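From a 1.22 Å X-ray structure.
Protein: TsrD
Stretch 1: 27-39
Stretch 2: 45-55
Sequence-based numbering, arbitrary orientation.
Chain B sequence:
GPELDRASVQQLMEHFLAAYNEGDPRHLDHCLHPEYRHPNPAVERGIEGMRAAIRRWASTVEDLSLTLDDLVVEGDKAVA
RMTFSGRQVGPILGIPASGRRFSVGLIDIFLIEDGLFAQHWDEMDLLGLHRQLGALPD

Stretch 1, residues 27-39: HLDHCLHPEYRHP
Stretch 2 45-55: RGIEGMRAAIR

Stretch 2 enters as an extended loop at Arg45 and Gly46 and becomes a helix from about Ile47 that runs on past Arg55. Stretch 1 has helical phi/psi at 27-29, short weakly bonded strands near 32-33 and 36-37, and a type I turn from His33 to Tyr36. The CA atoms of Glu35 and Gly46 lie 4.1 Å apart, those of Pro34 and Ile47 4.9 Å, and those of Leu28 and Arg51 7.4 Å. Thus stretch 1 numbers fall as stretch 2 numbers rise.

Backbone bonds fix the turn against the helix start. Ile47 N donates to Pro34 O at 3.0 Å, and Gly46 N makes a weak bond to Tyr36 O at 2.9 Å. Gly46 has phi/psi 82/-174. An ideal CB there would sit a tight 3.0 Å from Pro34 O, and positive phi itself favours glycine. Within the turn, Tyr36 N bonds His33 O at 3.0 Å. His33 is t at chi1 (-157°), with chi2 -74°, which lets ND1 accept from Glu35 N at 3.0 Å.

Ile47 is t,t. This extended form carries Ile47 CD1 to 3.7 Å from Leu28 O and 4.0 Å from Leu32 CB. Leu28 (m,t) and Leu32 (m,t) both point toward the helix. Leu28 CD1 lies 3.7 Å from Ile54 CG1 and 4.0 Å from Met50 CB; Leu32 CD1 is 3.5 Å from Met50 CB.

Met50 is selenomethionine, with all three chi angles m (-72°, -67°, -76°). Chi1 m places Met50 CG 3.8 Å from Tyr36 CD2, an oblique approach to the ring; chi2 m then places Met50 SE 3.8 Å from His38 CD2, at the edge of the imidazole. Both rings have chi1 t, at -161° for Tyr36 and -163° for His38; their chi2 values are 84° and -69°.

Arg51 (m,t,t, chi4 170°) is extended. Its CB points sideways, but the guanidinium reaches Asp29, forming a salt bridge from Arg51 NH2 to Asp29 OD1 at 2.8 Å, near the guanidinium plane. Asp29 is m with chi2 -52°. One water accepts weakly from Arg51 NE and donates to Asp29 OD2, each at 2.8 Å. Arg51 NH1 also bridges Glu48 OE2 at 2.8 Å; Glu48 is m,m with chi3 -61°.

The CA-to-CB bond of Arg45 points sideways; the m,m,p chain (chi4 -164°) brings its guanidinium nearer to stretch 1. Arg45 NH1 and NH2 both donate to His38 O, at 2.9 and 3.0 Å. The shared oxygen lies at the guanidinium edge, near its plane.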

# COMPACT_ATOMS: atom_id res chain seq x y z
N HIS B 27 0.59 21.49 11.68
CA HIS B 27 -0.44 20.46 11.83
C HIS B 27 0.13 19.12 12.30
O HIS B 27 -0.56 18.35 12.96
CB HIS B 27 -1.19 20.27 10.52
CG HIS B 27 -2.23 21.30 10.27
ND1 HIS B 27 -3.39 21.37 11.02
CD2 HIS B 27 -2.31 22.30 9.36
CE1 HIS B 27 -4.13 22.37 10.58
NE2 HIS B 27 -3.49 22.96 9.58
N LEU B 28 1.39 18.84 11.95
CA LEU B 28 2.02 17.59 12.37
C LEU B 28 2.19 17.50 13.88
O LEU B 28 2.26 16.40 14.43
CB LEU B 28 3.39 17.42 11.70
CG LEU B 28 3.36 17.33 10.18
CD1 LEU B 28 4.78 17.12 9.66
CD2 LEU B 28 2.44 16.22 9.69
N ASP B 29 2.25 18.63 14.56
CA ASP B 29 2.40 18.60 16.01
C ASP B 29 1.17 18.01 16.68
O ASP B 29 1.24 17.55 17.83
CB ASP B 29 2.68 20.00 16.55
CG ASP B 29 4.01 20.53 16.07
OD1 ASP B 29 5.02 19.81 16.24
OD2 ASP B 29 4.05 21.64 15.49
N HIS B 30 0.05 17.99 15.96
CA HIS B 30 -1.20 17.48 16.50
C HIS B 30 -1.50 16.05 16.06
O HIS B 30 -2.53 15.50 16.44
CB HIS B 30 -2.34 18.41 16.11
CG HIS B 30 -2.11 19.82 16.57
ND1 HIS B 30 -2.50 20.26 17.82
CD2 HIS B 30 -1.48 20.86 15.98
CE1 HIS B 30 -2.15 21.52 17.97
NE2 HIS B 30 -1.52 21.91 16.87
N CYS B 31 -0.62 15.44 15.27
CA CYS B 31 -0.82 14.05 14.88
C CYS B 31 0.42 13.15 14.93
O CYS B 31 0.26 11.94 14.96
CB CYS B 31 -1.46 13.95 13.49
SG CYS B 31 -0.50 14.68 12.15
N LEU B 32 1.62 13.73 14.91
CA LEU B 32 2.85 12.93 14.95
C LEU B 32 3.58 13.05 16.27
O LEU B 32 3.67 14.13 16.86
CB LEU B 32 3.80 13.33 13.82
CG LEU B 32 3.28 13.31 12.39
CD1 LEU B 32 4.44 13.49 11.43
CD2 LEU B 32 2.51 12.04 12.06
N HIS B 33 4.14 11.93 16.70
CA HIS B 33 4.97 11.87 17.89
C HIS B 33 6.24 12.70 17.70
O HIS B 33 6.85 12.64 16.64
CB HIS B 33 5.34 10.41 18.17
CG HIS B 33 5.69 10.14 19.60
ND1 HIS B 33 6.89 10.54 20.16
CD2 HIS B 33 5.02 9.50 20.58
CE1 HIS B 33 6.93 10.16 21.42
NE2 HIS B 33 5.81 9.52 21.70
N PRO B 34 6.65 13.47 18.73
CA PRO B 34 7.91 14.22 18.59
C PRO B 34 9.12 13.32 18.30
O PRO B 34 10.08 13.77 17.68
CB PRO B 34 8.05 14.91 19.95
CG PRO B 34 6.65 15.06 20.44
CD PRO B 34 5.94 13.81 19.98
N GLU B 35 9.05 12.06 18.73
CA GLU B 35 10.12 11.09 18.50
C GLU B 35 9.77 10.14 17.35
O GLU B 35 10.14 8.97 17.37
CB GLU B 35 10.42 10.31 19.78
CG GLU B 35 10.83 11.20 20.94
CD GLU B 35 11.13 10.42 22.21
OE1 GLU B 35 10.18 9.84 22.79
OE2 GLU B 35 12.30 10.39 22.62
N TYR B 36 9.07 10.68 16.35
CA TYR B 36 8.67 9.92 15.17
C TYR B 36 9.83 9.13 14.57
O TYR B 36 10.95 9.63 14.48
CB TYR B 36 8.11 10.87 14.10
CG TYR B 36 7.27 10.14 13.08
CD1 TYR B 36 5.93 9.88 13.34
CD2 TYR B 36 7.81 9.69 11.89
CE1 TYR B 36 5.15 9.19 12.43
CE2 TYR B 36 7.04 9.01 10.96
CZ TYR B 36 5.71 8.76 11.24
OH TYR B 36 4.91 8.09 10.35
N ARG B 37 9.54 7.91 14.14
CA ARG B 37 10.57 7.02 13.60
C ARG B 37 10.29 6.73 12.13
O ARG B 37 9.62 5.75 11.80
CB ARG B 37 10.62 5.72 14.40
CG ARG B 37 10.84 5.91 15.90
CD ARG B 37 10.90 4.58 16.65
NE ARG B 37 9.66 3.82 16.57
CZ ARG B 37 8.64 3.92 17.42
NH1 ARG B 37 8.68 4.77 18.44
NH2 ARG B 37 7.56 3.17 17.25
N HIS B 38 10.80 7.57 11.24
CA HIS B 38 10.65 7.34 9.81
C HIS B 38 11.43 6.08 9.42
O HIS B 38 12.57 5.90 9.85
CB HIS B 38 11.14 8.54 9.01
CG HIS B 38 10.67 8.56 7.59
ND1 HIS B 38 11.11 7.65 6.65
CD2 HIS B 38 9.80 9.37 6.95
CE1 HIS B 38 10.52 7.90 5.49
NE2 HIS B 38 9.72 8.94 5.65
N PRO B 39 10.82 5.19 8.61
CA PRO B 39 11.50 3.93 8.24
C PRO B 39 12.76 4.09 7.37
O PRO B 39 13.56 3.17 7.30
CB PRO B 39 10.42 3.16 7.48
CG PRO B 39 9.47 4.20 6.99
CD PRO B 39 9.45 5.23 8.08
N ARG B 45 15.83 11.79 12.37
CA ARG B 45 15.06 11.19 13.45
C ARG B 45 14.10 12.20 14.07
O ARG B 45 14.39 13.40 14.14
CB ARG B 45 15.97 10.63 14.55
CG ARG B 45 16.85 9.46 14.13
CD ARG B 45 16.03 8.30 13.59
NE ARG B 45 15.81 8.40 12.15
CZ ARG B 45 14.90 7.71 11.47
NH1 ARG B 45 14.10 6.86 12.09
NH2 ARG B 45 14.79 7.89 10.16
N GLY B 46 12.96 11.70 14.53
CA GLY B 46 11.96 12.52 15.18
C GLY B 46 11.07 13.26 14.20
O GLY B 46 11.15 13.06 12.98
N ILE B 47 10.22 14.11 14.74
CA ILE B 47 9.23 14.82 13.94
C ILE B 47 9.87 15.75 12.90
O ILE B 47 9.25 16.03 11.87
CB ILE B 47 8.22 15.57 14.86
CG1 ILE B 47 7.00 16.05 14.07
CG2 ILE B 47 8.90 16.70 15.62
CD1 ILE B 47 5.87 16.55 14.96
N GLU B 48 11.10 16.21 13.14
CA GLU B 48 11.78 17.06 12.16
C GLU B 48 11.89 16.40 10.78
O GLU B 48 11.84 17.08 9.76
CB GLU B 48 13.16 17.49 12.66
CG GLU B 48 13.12 18.67 13.61
CD GLU B 48 12.95 20.00 12.90
OE1 GLU B 48 13.81 20.35 12.07
OE2 GLU B 48 11.94 20.71 13.15
N GLY B 49 12.05 15.08 10.75
CA GLY B 49 12.11 14.37 9.48
C GLY B 49 10.84 14.53 8.66
O GLY B 49 10.89 14.67 7.43
N MSE B 50 9.69 14.52 9.33
CA MSE B 50 8.41 14.69 8.65
C MSE B 50 8.12 16.14 8.34
O MSE B 50 7.51 16.44 7.31
CB MSE B 50 7.29 14.06 9.47
CG MSE B 50 7.34 12.53 9.44
SE MSE B 50 6.93 11.80 7.65
CE MSE B 50 5.00 12.05 7.66
N ARG B 51 8.55 17.06 9.20
CA ARG B 51 8.44 18.48 8.88
C ARG B 51 9.21 18.81 7.61
O ARG B 51 8.75 19.59 6.77
CB ARG B 51 8.96 19.34 10.03
CG ARG B 51 8.16 19.23 11.31
CD ARG B 51 8.87 19.91 12.46
NE ARG B 51 8.10 19.88 13.69
CZ ARG B 51 8.57 20.23 14.88
NH1 ARG B 51 9.83 20.61 15.02
NH2 ARG B 51 7.77 20.20 15.94
N ALA B 52 10.39 18.20 7.46
CA ALA B 52 11.21 18.40 6.27
C ALA B 52 10.49 17.92 5.00
O ALA B 52 10.60 18.54 3.94
CB ALA B 52 12.55 17.69 6.42
N ALA B 53 9.76 16.82 5.12
CA ALA B 53 8.98 16.31 3.99
C ALA B 53 7.91 17.32 3.55
O ALA B 53 7.75 17.57 2.36
CB ALA B 53 8.34 14.97 4.33
N ILE B 54 7.21 17.91 4.52
CA ILE B 54 6.20 18.93 4.21
C ILE B 54 6.81 20.08 3.43
O ILE B 54 6.26 20.52 2.42
CB ILE B 54 5.52 19.49 5.49
CG1 ILE B 54 4.75 18.40 6.24
CG2 ILE B 54 4.59 20.65 5.14
CD1 ILE B 54 3.67 17.71 5.43
N ARG B 55 7.96 20.58 3.89
CA ARG B 55 8.62 21.69 3.22
C ARG B 55 9.05 21.31 1.81
O ARG B 55 8.92 22.11 0.89
CB ARG B 55 9.83 22.16 4.03
CG ARG B 55 9.48 22.72 5.39
CD ARG B 55 10.63 23.51 5.99
NE ARG B 55 11.83 22.68 6.15
CZ ARG B 55 12.08 21.89 7.19
NH1 ARG B 55 11.21 21.80 8.19
NH2 ARG B 55 13.20 21.18 7.23
O HOH W 1 5.46 20.75 13.24